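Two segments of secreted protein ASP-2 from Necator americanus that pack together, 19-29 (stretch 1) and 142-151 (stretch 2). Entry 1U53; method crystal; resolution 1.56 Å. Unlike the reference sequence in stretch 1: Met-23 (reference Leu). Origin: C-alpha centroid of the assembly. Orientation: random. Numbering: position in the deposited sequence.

Stretch 1 (19-29) KFLEMHNSLRS
Stretch 2 (142-151) ETVKLGCYVE

A helix laid across a β-strand must present one narrow face to the strand, and the strand must answer with alternate side chains; two segments of a secreted protein from Necator americanus illustrate how little polar help such a contact needs. Residues 19-29 lie within a regular α-helix that extends beyond both ends, with phi near -65° and psi near -45°. Its i to i+4 hydrogen bonds include His-24 N to Phe-20 O at 3.0 Å and Arg-28 N to His-24 O at 2.9 Å. Stretch 2 opens as a loop at Glu-142 to Val-144, where psi swings from -4° to 120° and back to 2°, then runs as an extended strand from Lys-145 to Glu-151. The helix and strand axes approach to 9.0 Å, their N-to-C directions 135° apart. The register is set by Leu-21 CA and Leu-146 CA, 7.1 Å apart, and by Phe-20 CA and Cys-148 CA, 7.5 Å apart; farther along, Arg-28 CA lies 10.8 Å from Thr-143 CA.

The helical repeat of four directs Phe-20, His-24 and Arg-28 toward stretch 2, while strand alternation directs Leu-146, Cys-148 and Val-150 toward the helix. Lys-145 and Tyr-149 point away, and Gly-147 has no side chain to add. The contact buries 365 Å², summed over both sides, with the largest shares from Leu-146 (86 Å²) and Phe-20 (74 Å²).

Phe-20 (chi1 -87°, chi2 -59°) lays its flat ring against the strand. Cys-148, chi1 -49°, covers one face: its CB lies 3.7 Å and its SG 3.8 Å from the centroid of the Phe-20 ring, both within 20° of the normal, combining CH-pi and sulfur-aromatic contacts. Cysteine is compact enough for both atoms to sit over the ring, and it is also bonded covalently elsewhere in the structure. Val-150, chi1 t, meets the ring edge, with CG2 3.8 Å from Phe-20 CE2; its short, branched side chain fills this position without covering the face.

Leu-146, with chi1 t and chi2 p, inserts its CD2 methyl among three helix residues. Leu-146 CD2 lies 4.1 Å from Phe-20 CB, 4.4 Å from Leu-21 CD1 and 3.8 Å from the centroid of the His-24 ring, over its face. Leu-21, also t and p, starts sideways, but its end comes nearer the strand.

His-24, chi1 -83° and chi2 74°, shows how a polar ring can serve an apolar contact. His-24 ND1 donates a 2.9 Å hydrogen bond to Phe-20 O, one turn back, and NE2 is hydrogen-bonded elsewhere in the structure, while one ring face packs against Leu-146 CD2.

At the loop end, the long side chain of Arg-28 (chi1 m, chi2 t, chi3 p, chi4 88°) spans the wider gap, its NE hydrogen-bonded elsewhere in the structure. Arg-28 NH2 comes within 3.2 Å of Thr-143 O, which lies over a guanidinium face; the angle is too poor for a hydrogen bond. No hydrogen bond crosses between the stretches, so packing carries the contact.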

# COMPACT_ATOMS: atom_id res chain seq x y z
N LYS A 19 -1.63 9.09 8.50
CA LYS A 19 -1.87 7.71 8.91
C LYS A 19 -1.56 6.76 7.78
O LYS A 19 -0.87 5.76 7.95
CB LYS A 19 -3.31 7.54 9.42
CG LYS A 19 -3.64 6.17 9.98
CD LYS A 19 -2.78 5.90 11.22
CE LYS A 19 -3.14 4.63 11.91
NZ LYS A 19 -2.11 4.37 12.98
N PHE A 20 -2.02 7.11 6.58
CA PHE A 20 -1.75 6.24 5.43
C PHE A 20 -0.26 6.08 5.19
O PHE A 20 0.24 4.98 5.06
CB PHE A 20 -2.39 6.80 4.14
CG PHE A 20 -3.81 6.38 3.93
CD1 PHE A 20 -4.15 5.03 3.83
CD2 PHE A 20 -4.82 7.32 3.84
CE1 PHE A 20 -5.54 4.63 3.63
CE2 PHE A 20 -6.18 6.93 3.62
CZ PHE A 20 -6.50 5.59 3.53
N LEU A 21 0.47 7.20 5.15
CA LEU A 21 1.89 7.12 4.85
C LEU A 21 2.66 6.39 5.98
O LEU A 21 3.48 5.49 5.71
CB LEU A 21 2.47 8.53 4.65
CG LEU A 21 3.93 8.49 4.21
CD1 LEU A 21 4.11 7.88 2.77
CD2 LEU A 21 4.54 9.86 4.29
N GLU A 22 2.39 6.75 7.23
CA GLU A 22 3.13 6.08 8.33
C GLU A 22 2.87 4.59 8.42
O GLU A 22 3.82 3.80 8.61
CB GLU A 22 2.76 6.76 9.65
CG GLU A 22 3.32 8.17 9.64
CD GLU A 22 2.90 8.98 10.81
OE1 GLU A 22 2.31 8.39 11.74
OE2 GLU A 22 3.16 10.22 10.77
N MET A 23 1.60 4.19 8.27
CA MET A 23 1.21 2.78 8.27
C MET A 23 1.87 2.07 7.12
O MET A 23 2.38 0.97 7.26
CB MET A 23 -0.29 2.61 8.07
CG MET A 23 -1.11 3.12 9.12
SD MET A 23 -1.94 1.88 10.12
CE MET A 23 -1.99 0.29 9.46
N HIS A 24 1.87 2.68 5.93
CA HIS A 24 2.55 1.98 4.83
C HIS A 24 4.03 1.78 5.09
O HIS A 24 4.58 0.68 4.87
CB HIS A 24 2.34 2.68 3.49
CG HIS A 24 1.05 2.32 2.82
ND1 HIS A 24 -0.19 2.78 3.24
CD2 HIS A 24 0.81 1.56 1.72
CE1 HIS A 24 -1.13 2.28 2.44
NE2 HIS A 24 -0.54 1.54 1.51
N ASN A 25 4.71 2.84 5.54
CA ASN A 25 6.17 2.69 5.77
C ASN A 25 6.49 1.78 6.95
O ASN A 25 7.45 1.00 6.89
CB ASN A 25 6.84 4.02 5.92
CG ASN A 25 7.06 4.67 4.58
OD1 ASN A 25 7.34 3.98 3.62
ND2 ASN A 25 6.89 5.99 4.52
N SER A 26 5.65 1.84 7.97
CA SER A 26 5.80 0.95 9.12
C SER A 26 5.72 -0.53 8.71
O SER A 26 6.51 -1.34 9.12
CB SER A 26 4.64 1.21 10.09
OG SER A 26 4.66 0.30 11.20
N LEU A 27 4.70 -0.86 7.94
CA LEU A 27 4.46 -2.24 7.56
C LEU A 27 5.49 -2.69 6.53
O LEU A 27 5.96 -3.85 6.60
CB LEU A 27 3.02 -2.36 7.03
CG LEU A 27 1.96 -2.15 8.11
CD1 LEU A 27 0.56 -1.97 7.53
CD2 LEU A 27 1.94 -3.34 9.06
N ARG A 28 5.85 -1.81 5.58
CA ARG A 28 7.01 -2.14 4.72
C ARG A 28 8.23 -2.48 5.56
O ARG A 28 8.99 -3.40 5.24
CB ARG A 28 7.30 -0.97 3.76
CG ARG A 28 6.20 -0.92 2.73
CD ARG A 28 6.21 0.39 1.92
NE ARG A 28 7.34 0.50 0.97
CZ ARG A 28 7.33 0.04 -0.28
NH1 ARG A 28 6.28 -0.62 -0.79
NH2 ARG A 28 8.41 0.22 -1.04
N SER A 29 8.43 -1.69 6.63
CA SER A 29 9.62 -1.90 7.46
C SER A 29 9.52 -3.24 8.18
O SER A 29 10.47 -4.02 8.19
CB SER A 29 9.82 -0.74 8.47
OG SER A 29 10.77 -1.08 9.50
N GLU A 142 9.51 -1.31 -5.50
CA GLU A 142 9.77 -0.16 -6.35
C GLU A 142 8.71 0.92 -6.29
O GLU A 142 8.89 2.03 -6.84
CB GLU A 142 10.05 -0.62 -7.78
CG GLU A 142 11.35 -1.46 -7.83
CD GLU A 142 12.56 -0.63 -7.54
OE1 GLU A 142 12.54 0.58 -7.87
OE2 GLU A 142 13.56 -1.15 -6.99
N THR A 143 7.63 0.66 -5.54
CA THR A 143 6.58 1.67 -5.42
C THR A 143 7.00 2.65 -4.34
O THR A 143 7.23 2.23 -3.19
CB THR A 143 5.27 1.02 -5.04
OG1 THR A 143 4.79 0.26 -6.15
CG2 THR A 143 4.23 2.10 -4.68
N VAL A 144 7.15 3.93 -4.67
CA VAL A 144 7.68 4.91 -3.74
C VAL A 144 6.81 6.17 -3.58
O VAL A 144 7.18 7.08 -2.87
CB VAL A 144 9.12 5.32 -4.12
CG1 VAL A 144 10.03 4.13 -4.02
CG2 VAL A 144 9.11 5.89 -5.53
N LYS A 145 5.66 6.23 -4.26
CA LYS A 145 4.70 7.33 -4.08
C LYS A 145 3.35 6.75 -3.66
O LYS A 145 2.89 5.77 -4.24
CB LYS A 145 4.50 8.07 -5.41
CG LYS A 145 5.81 8.75 -5.94
CD LYS A 145 5.56 9.37 -7.34
CE LYS A 145 6.64 10.45 -7.69
NZ LYS A 145 6.43 11.71 -6.94
N LEU A 146 2.70 7.38 -2.69
CA LEU A 146 1.42 6.95 -2.19
C LEU A 146 0.51 8.15 -2.19
O LEU A 146 0.95 9.24 -1.81
CB LEU A 146 1.59 6.47 -0.72
CG LEU A 146 0.30 6.02 -0.05
CD1 LEU A 146 -0.19 4.75 -0.71
CD2 LEU A 146 0.53 5.75 1.47
N GLY A 147 -0.74 7.98 -2.58
CA GLY A 147 -1.70 9.09 -2.41
C GLY A 147 -3.06 8.43 -2.23
O GLY A 147 -3.38 7.52 -2.98
N CYS A 148 -3.85 8.87 -1.24
CA CYS A 148 -5.13 8.21 -0.99
C CYS A 148 -6.24 9.21 -0.76
O CYS A 148 -6.00 10.36 -0.46
CB CYS A 148 -5.01 7.35 0.28
SG CYS A 148 -3.56 6.26 0.33
N TYR A 149 -7.47 8.72 -0.82
CA TYR A 149 -8.62 9.57 -0.48
C TYR A 149 -9.68 8.72 0.19
O TYR A 149 -9.90 7.56 -0.21
CB TYR A 149 -9.16 10.25 -1.74
CG TYR A 149 -10.09 11.42 -1.45
CD1 TYR A 149 -9.57 12.71 -1.29
CD2 TYR A 149 -11.46 11.23 -1.31
CE1 TYR A 149 -10.42 13.76 -0.98
CE2 TYR A 149 -12.30 12.27 -1.02
CZ TYR A 149 -11.79 13.54 -0.86
OH TYR A 149 -12.64 14.60 -0.60
N VAL A 150 -10.36 9.30 1.19
CA VAL A 150 -11.47 8.67 1.92
C VAL A 150 -12.69 9.52 1.71
O VAL A 150 -12.66 10.76 1.98
CB VAL A 150 -11.21 8.60 3.42
CG1 VAL A 150 -12.37 7.94 4.16
CG2 VAL A 150 -9.86 7.88 3.70
N GLU A 151 -13.74 8.89 1.18
CA GLU A 151 -14.98 9.59 0.88
C GLU A 151 -16.12 9.04 1.70
O GLU A 151 -16.32 7.83 1.74
CB GLU A 151 -15.33 9.43 -0.60
CG GLU A 151 -16.63 10.14 -1.06
CD GLU A 151 -16.59 11.66 -1.06
OE1 GLU A 151 -15.60 12.26 -0.60
OE2 GLU A 151 -17.61 12.28 -1.50